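Local coordinates for protein NDP-N-acetyl-D-galactosaminuronic acid dehydrogenase (Methanosarcina mazei Go1, PDB 3G79) that probably oxidises UDP-N-acetyl-mannosamine to the corresponding uronate, using two molecules of NAD+ and one of water, at residues D243-A248 with T279-W284; L252-E257 with P333-N338. One frame throughout, in Å; residues are numbered along the deposited sequence.

Contact 1 of 2, residues D243-A248 with T279-W284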
loop_
_atom_site.group_PDB
_atom_site.type_symbol
_atom_site.label_atom_id
_atom_site.label_comp_id
_atom_site.label_asym_id
_atom_site.label_seq_id
_atom_site.Cartn_x
_atom_site.Cartn_y
_atom_site.Cartn_z
ATOM N N ASP A 243 7.208 2.950 4.213
ATOM C CA ASP A 243 7.559 2.268 5.439
ATOM C C ASP A 243 6.461 1.314 5.862
ATOM O O ASP A 243 6.706 0.182 6.234
ATOM C CB ASP A 243 7.878 3.282 6.541
ATOM C CG ASP A 243 8.375 2.625 7.803
ATOM O OD1 ASP A 243 9.132 1.640 7.719
ATOM O OD2 ASP A 243 8.013 3.081 8.898
ATOM N N LEU A 244 5.234 1.762 5.769
ATOM C CA LEU A 244 4.088 0.895 6.008
ATOM C C LEU A 244 3.960 -0.267 5.018
ATOM O O LEU A 244 3.623 -1.383 5.447
ATOM C CB LEU A 244 2.798 1.717 6.062
ATOM C CG LEU A 244 1.518 0.877 6.139
ATOM C CD1 LEU A 244 1.398 0.125 7.487
ATOM C CD2 LEU A 244 0.319 1.740 5.919
ATOM N N GLN A 245 4.235 -0.049 3.723
ATOM C CA GLN A 245 4.136 -1.201 2.804
ATOM C C GLN A 245 5.158 -2.268 3.137
ATOM O O GLN A 245 4.944 -3.481 2.912
ATOM C CB GLN A 245 4.068 -0.878 1.285
ATOM C CG GLN A 245 4.925 0.216 0.771
ATOM C CD GLN A 245 4.518 0.828 -0.620
ATOM O OE1 GLN A 245 4.760 2.038 -0.845
ATOM N NE2 GLN A 245 3.936 0.018 -1.527
ATOM N N ILE A 246 6.261 -1.827 3.729
ATOM C CA ILE A 246 7.324 -2.742 4.061
ATOM C C ILE A 246 6.936 -3.471 5.321
ATOM O O ILE A 246 7.190 -4.660 5.480
ATOM C CB ILE A 246 8.631 -1.999 4.255
ATOM C CG1 ILE A 246 9.253 -1.655 2.899
ATOM C CG2 ILE A 246 9.645 -2.828 5.162
ATOM C CD1 ILE A 246 10.370 -0.579 3.040
ATOM N N ALA A 247 6.341 -2.758 6.251
ATOM C CA ALA A 247 5.978 -3.406 7.464
ATOM C C ALA A 247 4.877 -4.418 7.154
ATOM O O ALA A 247 4.900 -5.505 7.729
ATOM C CB ALA A 247 5.578 -2.419 8.536
ATOM N N ALA A 248 4.005 -4.091 6.190
ATOM C CA ALA A 248 2.973 -5.027 5.673
ATOM C C ALA A 248 3.463 -6.384 5.231
ATOM O O ALA A 248 2.880 -7.393 5.698
ATOM C CB ALA A 248 2.140 -4.413 4.536
ATOM N N THR A 279 -3.822 -2.416 -7.927
ATOM C CA THR A 279 -2.570 -2.984 -7.383
ATOM C C THR A 279 -2.488 -2.831 -5.876
ATOM O O THR A 279 -2.853 -1.790 -5.325
ATOM C CB THR A 279 -1.214 -2.300 -7.882
ATOM O OG1 THR A 279 -1.435 -1.306 -8.900
ATOM C CG2 THR A 279 -0.180 -3.347 -8.310
ATOM N N ARG A 280 -1.976 -3.859 -5.222
ATOM C CA ARG A 280 -1.632 -3.770 -3.820
ATOM C C ARG A 280 -0.190 -3.326 -3.690
ATOM O O ARG A 280 0.288 -3.078 -2.597
ATOM C CB ARG A 280 -1.867 -5.111 -3.131
ATOM C CG ARG A 280 -3.241 -5.193 -2.496
ATOM C CD ARG A 280 -4.171 -6.229 -3.110
ATOM N NE ARG A 280 -4.988 -5.656 -4.144
ATOM C CZ ARG A 280 -6.313 -5.806 -4.276
ATOM N NH1 ARG A 280 -7.006 -6.521 -3.426
ATOM N NH2 ARG A 280 -6.938 -5.201 -5.286
ATOM N N ALA A 281 0.489 -3.218 -4.834
ATOM C CA ALA A 281 1.871 -2.723 -4.930
ATOM C C ALA A 281 2.798 -3.292 -3.853
ATOM O O ALA A 281 3.479 -2.560 -3.166
ATOM C CB ALA A 281 1.888 -1.203 -4.927
ATOM N N VAL A 282 2.814 -4.614 -3.762
ATOM C CA VAL A 282 3.493 -5.383 -2.705
ATOM C C VAL A 282 5.022 -5.403 -2.835
ATOM O O VAL A 282 5.586 -5.914 -3.822
ATOM C CB VAL A 282 3.004 -6.852 -2.681
ATOM C CG1 VAL A 282 3.541 -7.589 -1.473
ATOM C CG2 VAL A 282 1.522 -6.907 -2.652
ATOM N N LEU A 283 5.679 -4.897 -1.799
ATOM C CA LEU A 283 7.132 -4.880 -1.755
ATOM C C LEU A 283 7.688 -6.239 -1.285
ATOM O O LEU A 283 7.030 -7.285 -1.411
ATOM C CB LEU A 283 7.599 -3.720 -0.858
ATOM C CG LEU A 283 7.112 -2.314 -1.314
ATOM C CD1 LEU A 283 7.494 -1.168 -0.369
ATOM C CD2 LEU A 283 7.607 -2.002 -2.751
ATOM N N TRP A 284 8.882 -6.198 -0.727
ATOM C CA TRP A 284 9.670 -7.381 -0.410
ATOM C C TRP A 284 10.009 -7.304 1.066
ATOM O O TRP A 284 10.306 -6.223 1.580
ATOM C CB TRP A 284 10.950 -7.393 -1.227
ATOM C CG TRP A 284 10.696 -7.443 -2.711
ATOM C CD1 TRP A 284 10.535 -6.366 -3.570
ATOM C CD2 TRP A 284 10.559 -8.615 -3.517
ATOM N NE1 TRP A 284 10.333 -6.809 -4.867
ATOM C CE2 TRP A 284 10.341 -8.182 -4.863
ATOM C CE3 TRP A 284 10.638 -9.981 -3.250
ATOM C CZ2 TRP A 284 10.189 -9.080 -5.926
ATOM C CZ3 TRP A 284 10.485 -10.870 -4.296
ATOM C CH2 TRP A 284 10.267 -10.416 -5.627
HETATM O O HOH W 1 4.093 -4.481 0.737
#

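Contact 2 of 2, residues L252-E257 with P333-N338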
loop_
_atom_site.group_PDB
_atom_site.type_symbol
_atom_site.label_atom_id
_atom_site.label_comp_id
_atom_site.label_asym_id
_atom_site.label_seq_id
_atom_site.Cartn_x
_atom_site.Cartn_y
_atom_site.Cartn_z
ATOM N N LEU A 252 3.554 -10.202 6.880
ATOM C CA LEU A 252 2.919 -11.359 6.281
ATOM C C LEU A 252 3.955 -12.479 6.332
ATOM O O LEU A 252 3.604 -13.643 6.557
ATOM C CB LEU A 252 2.485 -11.069 4.850
ATOM C CG LEU A 252 1.355 -11.747 4.099
ATOM C CD1 LEU A 252 1.967 -12.283 2.819
ATOM C CD2 LEU A 252 0.473 -12.796 4.886
ATOM N N ALA A 253 5.227 -12.092 6.175
ATOM C CA ALA A 253 6.323 -13.026 6.310
ATOM C C ALA A 253 6.291 -13.708 7.692
ATOM O O ALA A 253 6.304 -14.922 7.752
ATOM C CB ALA A 253 7.694 -12.340 6.019
ATOM N N LEU A 254 6.216 -12.954 8.784
ATOM C CA LEU A 254 6.027 -13.594 10.097
ATOM C C LEU A 254 4.812 -14.558 10.102
ATOM O O LEU A 254 4.948 -15.683 10.463
ATOM C CB LEU A 254 5.946 -12.572 11.231
ATOM C CG LEU A 254 7.084 -11.567 11.219
ATOM C CD1 LEU A 254 6.852 -10.427 12.170
ATOM C CD2 LEU A 254 8.365 -12.251 11.559
ATOM N N TYR A 255 3.659 -14.136 9.603
ATOM C CA TYR A 255 2.496 -15.026 9.513
ATOM C C TYR A 255 2.756 -16.275 8.676
ATOM O O TYR A 255 2.253 -17.354 8.990
ATOM C CB TYR A 255 1.283 -14.253 8.983
ATOM C CG TYR A 255 0.632 -13.362 10.021
ATOM C CD1 TYR A 255 -0.557 -12.666 9.744
ATOM C CD2 TYR A 255 1.183 -13.229 11.285
ATOM C CE1 TYR A 255 -1.166 -11.859 10.712
ATOM C CE2 TYR A 255 0.594 -12.439 12.240
ATOM C CZ TYR A 255 -0.577 -11.752 11.956
ATOM O OH TYR A 255 -1.132 -10.974 12.961
ATOM N N CYS A 256 3.573 -16.146 7.620
ATOM C CA CYS A 256 3.789 -17.273 6.728
ATOM C C CYS A 256 4.724 -18.290 7.349
ATOM O O CYS A 256 4.610 -19.513 7.107
ATOM C CB CYS A 256 4.313 -16.831 5.372
ATOM S SG CYS A 256 3.021 -16.238 4.361
ATOM N N GLU A 257 5.656 -17.777 8.127
ATOM C CA GLU A 257 6.475 -18.634 8.946
ATOM C C GLU A 257 5.628 -19.493 9.879
ATOM O O GLU A 257 5.820 -20.702 9.958
ATOM C CB GLU A 257 7.474 -17.821 9.748
ATOM C CG GLU A 257 8.733 -17.580 9.032
ATOM C CD GLU A 257 9.668 -16.726 9.893
ATOM O OE1 GLU A 257 10.316 -15.826 9.327
ATOM O OE2 GLU A 257 9.729 -16.951 11.135
ATOM N N PRO A 333 15.410 -7.084 12.799
ATOM C CA PRO A 333 16.669 -7.570 13.363
ATOM C C PRO A 333 16.517 -8.579 14.488
ATOM O O PRO A 333 17.241 -9.583 14.470
ATOM C CB PRO A 333 17.367 -6.284 13.865
ATOM C CG PRO A 333 17.004 -5.340 12.857
ATOM C CD PRO A 333 15.492 -5.631 12.578
ATOM N N ALA A 334 15.609 -8.345 15.434
ATOM C CA ALA A 334 15.375 -9.329 16.497
ATOM C C ALA A 334 14.826 -10.632 15.901
ATOM O O ALA A 334 15.195 -11.717 16.364
ATOM C CB ALA A 334 14.456 -8.802 17.637
ATOM N N HIS A 335 14.014 -10.529 14.853
ATOM C CA HIS A 335 13.497 -11.727 14.228
ATOM C C HIS A 335 14.619 -12.529 13.570
ATOM O O HIS A 335 14.619 -13.789 13.618
ATOM C CB HIS A 335 12.365 -11.430 13.235
ATOM C CG HIS A 335 11.856 -12.653 12.549
ATOM N ND1 HIS A 335 11.167 -13.651 13.216
ATOM C CD2 HIS A 335 11.997 -13.082 11.276
ATOM C CE1 HIS A 335 10.870 -14.619 12.367
ATOM N NE2 HIS A 335 11.365 -14.297 11.186
ATOM N N MET A 336 15.590 -11.807 12.988
ATOM C CA MET A 336 16.729 -12.434 12.300
ATOM C C MET A 336 17.515 -13.204 13.315
ATOM O O MET A 336 17.783 -14.395 13.114
ATOM C CB MET A 336 17.611 -11.401 11.572
ATOM C CG MET A 336 17.113 -11.016 10.155
ATOM S SD MET A 336 17.478 -12.258 8.862
ATOM C CE MET A 336 15.848 -12.855 8.756
ATOM N N TYR A 337 17.853 -12.522 14.421
ATOM C CA TYR A 337 18.467 -13.139 15.593
ATOM C C TYR A 337 17.736 -14.388 16.122
ATOM O O TYR A 337 18.372 -15.394 16.331
ATOM C CB TYR A 337 18.609 -12.112 16.713
ATOM C CG TYR A 337 19.220 -12.694 17.941
ATOM C CD1 TYR A 337 20.597 -12.902 18.019
ATOM C CD2 TYR A 337 18.425 -13.062 19.043
ATOM C CE1 TYR A 337 21.175 -13.452 19.154
ATOM C CE2 TYR A 337 18.994 -13.612 20.182
ATOM C CZ TYR A 337 20.368 -13.803 20.215
ATOM O OH TYR A 337 20.937 -14.341 21.316
ATOM N N ASN A 338 16.418 -14.334 16.360
ATOM C CA ASN A 338 15.666 -15.550 16.783
ATOM C C ASN A 338 15.784 -16.703 15.791
ATOM O O ASN A 338 15.760 -17.847 16.179
ATOM C CB ASN A 338 14.162 -15.290 17.034
ATOM C CG ASN A 338 13.897 -14.221 18.101
ATOM O OD1 ASN A 338 14.604 -14.117 19.131
ATOM N ND2 ASN A 338 12.893 -13.432 17.863
#

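Contact 1 of 2, residues D243-A248 with T279-W284
Gln245 and Leu283 meet with their side chains crossing at a slant. Gln245 leaves helix 228-258 pointing at the loop 279-284, and Leu283 points back at the helix. The Leu283 methyl CD1 does most of the touching. It sits against the Gln245 chain, 3.6 Å from Gln245 CD. Its other neighbour is Ile246, whose CG1 lies 3.7 Å from Leu283 CD1. In Ile246 the CG1 branch stands beside the backbone N (chi1 -79°), which brings it to this methyl. The Gln245 chain is extended beyond CG, which carries its amide past Leu283 to Ala281. There Gln245 NE2 comes within 3.1 Å of Ala281 O. Across the dimer, Gln245 NE2 of the second subunit is hydrogen-bonded to Thr279 O of this chain. Replacing Gln245 with an alanine would probably leave Leu283 CD1 without much of its wall and, with the same change in the second subunit, Thr279 O of this chain without its amide donor. One water joins the backbones. It donates to Gln245 O and accepts from Leu283 N, the latter 3.0 Å from the water oxygen. That satisfies both groups, and the loop is tied to the helix by polar backbone as well as apolar contacts.

Contact 2 of 2, residues L252-E257 with P333-N338
Leu254 and His335 are the nearest CA pair of the two helical segments, 8.7 Å apart. Segment 252-257 belongs to helix 228-258 and segment 333-338 to helix 321-345. At this spacing side chains alone bridge the helices. His335 fills the gap. Its CG is anti to the backbone N (chi1 178°), which carries the imidazole across to the first helix. Leu254 CD2 lies over one ring face, 3.4 Å from the His335 centroid and 5° off the ring normal, a CH-pi contact. The Glu257 side chain runs to meet His335 from the facing helix and reaches the ring edge, its chain extended beyond CG. His335 NE2 donates to Glu257 OE1 at 2.6 Å, with an N-H...O angle of 148°. OE1 receives it through its syn lone pair, and the carboxylate and ring are nearly coplanar. His335 ND1 is hydrogen-bonded to Asp313 OD2 of the second subunit. Carboxylates at both ring nitrogens could favour a protonated imidazole. Glu257 OE1 also accepts from Gly469 N, just after strand 464-467 of the parallel C-terminal sheet. With Met336 and Tyr337 packed on helix 375-385, the buried pairing sits between the central helices, the C-terminal domain and the second subunit.

From the N terminus, the chain passes through the NAD-binding domain before entering the long helix 228-258. That helix supplies the first segment of both contacts, 243-248 and then 252-257. Contact 1 closes the shorter loop: the chain runs through helix 263-271 and returns at 279-284. Contact 2 closes a longer one, with the chain continuing through helix 293-305 into helix 321-345. The two loops cross, because 252-257 lies inside the first and 333-338 beyond it. Their centres are 16 Å apart. Contact 1 ties the helix to a central-domain loop, while contact 2 ties it to helix 321-345. Both also touch the second subunit.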